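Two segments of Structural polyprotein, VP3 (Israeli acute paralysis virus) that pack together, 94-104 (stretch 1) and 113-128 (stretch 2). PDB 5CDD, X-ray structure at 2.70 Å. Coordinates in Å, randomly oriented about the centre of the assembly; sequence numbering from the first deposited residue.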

# COMPACT_ATOMS: atom_id res chain seq x y z
N GLY B 94 11.17 38.82 37.78
CA GLY B 94 10.80 37.42 37.60
C GLY B 94 9.33 37.27 37.25
O GLY B 94 8.51 38.13 37.59
N MET B 95 9.00 36.18 36.57
CA MET B 95 7.62 35.92 36.16
C MET B 95 6.70 35.58 37.33
O MET B 95 5.54 36.00 37.35
CB MET B 95 7.59 34.81 35.11
CG MET B 95 6.37 34.85 34.21
SD MET B 95 6.55 33.82 32.74
CE MET B 95 5.35 32.54 33.05
N PRO B 96 7.19 34.81 38.33
CA PRO B 96 6.37 34.45 39.48
C PRO B 96 5.94 35.67 40.29
O PRO B 96 6.50 36.76 40.13
CB PRO B 96 7.30 33.54 40.29
CG PRO B 96 8.17 32.93 39.25
CD PRO B 96 8.49 34.11 38.37
N CYS B 97 4.94 35.50 41.15
CA CYS B 97 4.46 36.61 41.96
C CYS B 97 5.36 36.79 43.19
O CYS B 97 5.82 35.81 43.77
CB CYS B 97 3.02 36.37 42.40
SG CYS B 97 2.17 37.88 42.90
N TYR B 98 5.60 38.04 43.58
CA TYR B 98 6.47 38.32 44.72
C TYR B 98 5.78 39.08 45.84
O TYR B 98 6.28 39.12 46.97
CB TYR B 98 7.69 39.11 44.25
CG TYR B 98 7.36 40.40 43.54
CD1 TYR B 98 6.94 41.52 44.25
CD2 TYR B 98 7.43 40.49 42.15
CE1 TYR B 98 6.61 42.71 43.60
CE2 TYR B 98 7.09 41.67 41.49
CZ TYR B 98 6.68 42.77 42.22
OH TYR B 98 6.34 43.94 41.57
N SER B 99 4.63 39.69 45.55
CA SER B 99 3.90 40.45 46.55
C SER B 99 2.66 39.73 47.04
O SER B 99 1.94 39.11 46.26
CB SER B 99 3.51 41.82 45.99
OG SER B 99 2.65 41.68 44.87
N LYS B 100 2.41 39.81 48.34
CA LYS B 100 1.25 39.17 48.94
C LYS B 100 0.77 39.97 50.14
O LYS B 100 1.50 40.79 50.70
CB LYS B 100 1.58 37.75 49.39
CG LYS B 100 2.55 37.67 50.55
CD LYS B 100 2.89 36.22 50.88
CE LYS B 100 4.00 36.15 51.92
NZ LYS B 100 4.49 34.77 52.11
N SER B 101 -0.48 39.74 50.52
CA SER B 101 -1.09 40.41 51.66
C SER B 101 -1.62 39.31 52.57
O SER B 101 -2.06 38.27 52.10
CB SER B 101 -2.23 41.31 51.20
OG SER B 101 -2.89 41.90 52.31
N ILE B 102 -1.58 39.54 53.88
CA ILE B 102 -2.07 38.54 54.81
C ILE B 102 -3.38 38.94 55.46
O ILE B 102 -3.47 39.96 56.14
CB ILE B 102 -1.02 38.26 55.90
CG1 ILE B 102 0.21 37.64 55.25
CG2 ILE B 102 -1.60 37.32 56.96
CD1 ILE B 102 1.32 37.37 56.21
N ARG B 103 -4.39 38.11 55.22
CA ARG B 103 -5.72 38.34 55.76
C ARG B 103 -5.82 37.63 57.11
O ARG B 103 -5.86 36.40 57.17
CB ARG B 103 -6.77 37.78 54.81
CG ARG B 103 -8.18 38.26 55.09
CD ARG B 103 -9.17 37.13 55.05
NE ARG B 103 -10.53 37.62 55.25
CZ ARG B 103 -11.60 36.84 55.39
NH1 ARG B 103 -12.79 37.38 55.56
NH2 ARG B 103 -11.46 35.53 55.36
N THR B 104 -5.85 38.41 58.18
CA THR B 104 -5.93 37.85 59.51
C THR B 104 -7.34 37.94 60.09
O THR B 104 -7.98 38.99 60.03
CB THR B 104 -4.96 38.57 60.47
OG1 THR B 104 -3.65 38.64 59.89
CG2 THR B 104 -4.89 37.82 61.79
N ARG B 113 -6.25 33.32 62.32
CA ARG B 113 -6.04 32.56 61.10
C ARG B 113 -5.52 33.47 60.00
O ARG B 113 -6.23 34.35 59.52
CB ARG B 113 -7.33 31.90 60.63
CG ARG B 113 -7.18 31.11 59.34
CD ARG B 113 -8.43 30.32 59.02
NE ARG B 113 -8.84 29.50 60.16
CZ ARG B 113 -9.83 28.62 60.13
NH1 ARG B 113 -10.13 27.92 61.22
NH2 ARG B 113 -10.52 28.42 59.01
N GLU B 114 -4.27 33.26 59.61
CA GLU B 114 -3.66 34.07 58.55
C GLU B 114 -3.72 33.35 57.21
O GLU B 114 -3.30 32.20 57.09
CB GLU B 114 -2.20 34.37 58.88
CG GLU B 114 -1.98 35.16 60.15
CD GLU B 114 -0.54 35.59 60.31
OE1 GLU B 114 0.35 34.71 60.27
OE2 GLU B 114 -0.29 36.80 60.48
N THR B 115 -4.25 34.04 56.21
CA THR B 115 -4.36 33.49 54.86
C THR B 115 -3.60 34.40 53.90
O THR B 115 -3.78 35.62 53.92
CB THR B 115 -5.83 33.41 54.40
OG1 THR B 115 -6.55 32.50 55.24
CG2 THR B 115 -5.91 32.92 52.96
N GLU B 116 -2.75 33.82 53.06
CA GLU B 116 -1.98 34.59 52.09
C GLU B 116 -2.84 34.92 50.87
O GLU B 116 -3.46 34.04 50.29
CB GLU B 116 -0.75 33.81 51.63
CG GLU B 116 0.22 33.42 52.72
CD GLU B 116 1.45 32.71 52.18
OE1 GLU B 116 1.30 31.69 51.48
OE2 GLU B 116 2.57 33.18 52.45
N VAL B 117 -2.87 36.20 50.51
CA VAL B 117 -3.62 36.65 49.34
C VAL B 117 -2.62 37.32 48.42
O VAL B 117 -2.04 38.35 48.74
CB VAL B 117 -4.71 37.66 49.71
CG1 VAL B 117 -5.44 38.10 48.46
CG2 VAL B 117 -5.69 37.03 50.67
N ILE B 118 -2.43 36.71 47.26
CA ILE B 118 -1.47 37.20 46.28
C ILE B 118 -2.16 37.88 45.10
O ILE B 118 -2.95 37.27 44.39
CB ILE B 118 -0.61 36.00 45.81
CG1 ILE B 118 -0.16 35.20 47.04
CG2 ILE B 118 0.58 36.48 45.04
CD1 ILE B 118 0.41 33.83 46.72
N ASP B 119 -1.86 39.17 44.89
CA ASP B 119 -2.44 39.93 43.79
C ASP B 119 -1.68 39.70 42.49
O ASP B 119 -0.90 40.54 42.05
CB ASP B 119 -2.45 41.43 44.11
CG ASP B 119 -1.05 42.02 44.27
OD1 ASP B 119 -0.89 43.24 44.06
OD2 ASP B 119 -0.12 41.25 44.60
N ALA B 120 -1.92 38.55 41.88
CA ALA B 120 -1.25 38.17 40.65
C ALA B 120 -1.65 38.97 39.41
O ALA B 120 -2.80 39.39 39.25
CB ALA B 120 -1.47 36.69 40.38
N ALA B 121 -0.67 39.18 38.54
CA ALA B 121 -0.86 39.87 37.27
C ALA B 121 -1.01 38.70 36.29
O ALA B 121 -0.60 37.58 36.59
CB ALA B 121 0.37 40.68 36.93
N PRO B 122 -1.60 38.95 35.11
CA PRO B 122 -1.76 37.85 34.16
C PRO B 122 -0.57 36.89 33.98
O PRO B 122 -0.76 35.67 33.96
CB PRO B 122 -2.17 38.56 32.86
CG PRO B 122 -1.66 39.96 33.06
CD PRO B 122 -1.96 40.23 34.50
N CYS B 123 0.65 37.41 33.86
CA CYS B 123 1.80 36.53 33.68
C CYS B 123 2.15 35.77 34.95
O CYS B 123 2.60 34.62 34.90
CB CYS B 123 3.02 37.31 33.18
SG CYS B 123 3.81 38.37 34.40
N GLU B 124 1.96 36.41 36.10
CA GLU B 124 2.26 35.78 37.38
C GLU B 124 1.23 34.68 37.66
O GLU B 124 1.53 33.66 38.29
CB GLU B 124 2.21 36.81 38.52
CG GLU B 124 3.12 38.01 38.33
CD GLU B 124 3.06 38.97 39.50
OE1 GLU B 124 1.94 39.37 39.88
OE2 GLU B 124 4.13 39.35 40.03
N TYR B 125 0.01 34.89 37.17
CA TYR B 125 -1.09 33.95 37.33
C TYR B 125 -0.83 32.67 36.54
O TYR B 125 -1.15 31.57 37.00
CB TYR B 125 -2.39 34.62 36.87
CG TYR B 125 -3.67 33.85 37.13
CD1 TYR B 125 -4.11 32.86 36.25
CD2 TYR B 125 -4.46 34.12 38.25
CE1 TYR B 125 -5.30 32.17 36.47
CE2 TYR B 125 -5.65 33.44 38.48
CZ TYR B 125 -6.07 32.46 37.58
OH TYR B 125 -7.24 31.79 37.81
N VAL B 126 -0.24 32.82 35.36
CA VAL B 126 0.07 31.69 34.50
C VAL B 126 1.26 30.89 35.03
O VAL B 126 1.21 29.66 35.11
CB VAL B 126 0.38 32.16 33.06
CG1 VAL B 126 0.83 30.99 32.21
CG2 VAL B 126 -0.86 32.79 32.46
N ALA B 127 2.34 31.59 35.39
CA ALA B 127 3.55 30.94 35.89
C ALA B 127 3.28 30.03 37.08
O ALA B 127 4.05 29.11 37.36
CB ALA B 127 4.57 32.00 36.28
N ASN B 128 2.18 30.28 37.78
CA ASN B 128 1.81 29.51 38.96
C ASN B 128 1.42 28.06 38.67
O ASN B 128 1.47 27.21 39.56
CB ASN B 128 0.66 30.22 39.69
CG ASN B 128 0.38 29.64 41.05
OD1 ASN B 128 1.27 29.54 41.89
ND2 ASN B 128 -0.87 29.26 41.29

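Three residues cover the most surface in this contact, Met95, Glu124 and Cys97, and all three lie outside the strand pairing, where a loop of the first stretch meets the short helix of the second. Met95 starts sideways at its CA-to-CB bond, but an extended chain, t at both chi1 and chi2, carries its end to the helix. There CE comes to 3.4 Å from CB of Ala127, while CG sits 4.3 Å from CB of Cys123. Ala127 points its CB toward the loop, and the two methyl carbons meet there.

Met95 also contributes its backbone. Its O lies 3.3 Å from CA of Glu124 in a CA-H...O contact, which accompanies the close approach of loop and helix; no conventional hydrogen bond joins Met95 to the helix. Glu124 itself has chi1 m and chi2 t. Within its own stretch, OE1 accepts a bond from N of Ala121, 2.9 Å away, so the carboxylate reaches back to the N-cap residue. Both oxygens also lie near Cys97, OE2 3.4 Å from its CA and OE1 3.4 Å from its SG, and both find hydrogen bonds elsewhere in the structure.

Cys97 points toward the second stretch and links the helix end of the contact to the strand end. Its SG lies only 3.0 Å from CG2 of Ile118, shorter than a normal contact, a distance to be read with caution at 2.70 Å resolution.

Beyond it, polar side chains lead into the sheet. Ser99 OG donates to Asp119 OD2 at 2.8 Å. Lys100, p at chi1 and t at every later angle, extends its amine to Glu116, where Lys100 NZ and Glu116 OE2 form a salt bridge of 2.5 Å, a very short one.

From Ser101 onward the backbones pair as antiparallel strands, their directions 149° apart. Ser101 N donates to Val117 O and Val117 N to Ser101 O, both at 2.7 Å; two residues on, Arg103 N to Thr115 O spans 2.9 Å and Thr115 N to Arg103 O 3.0 Å. Between these pairs lies the non-hydrogen-bonded pair of Ile102 and Glu116, whose side chains share a sheet face with Thr104 and Glu114. On that face CG2 of Ile102 rests 3.6 Å from CB of Glu114, so the aliphatic base of a glutamate serves as apolar packing surface. Backbone hydrogen bonds run through the strand pairing, while side chains make most of the contact between loop and helix.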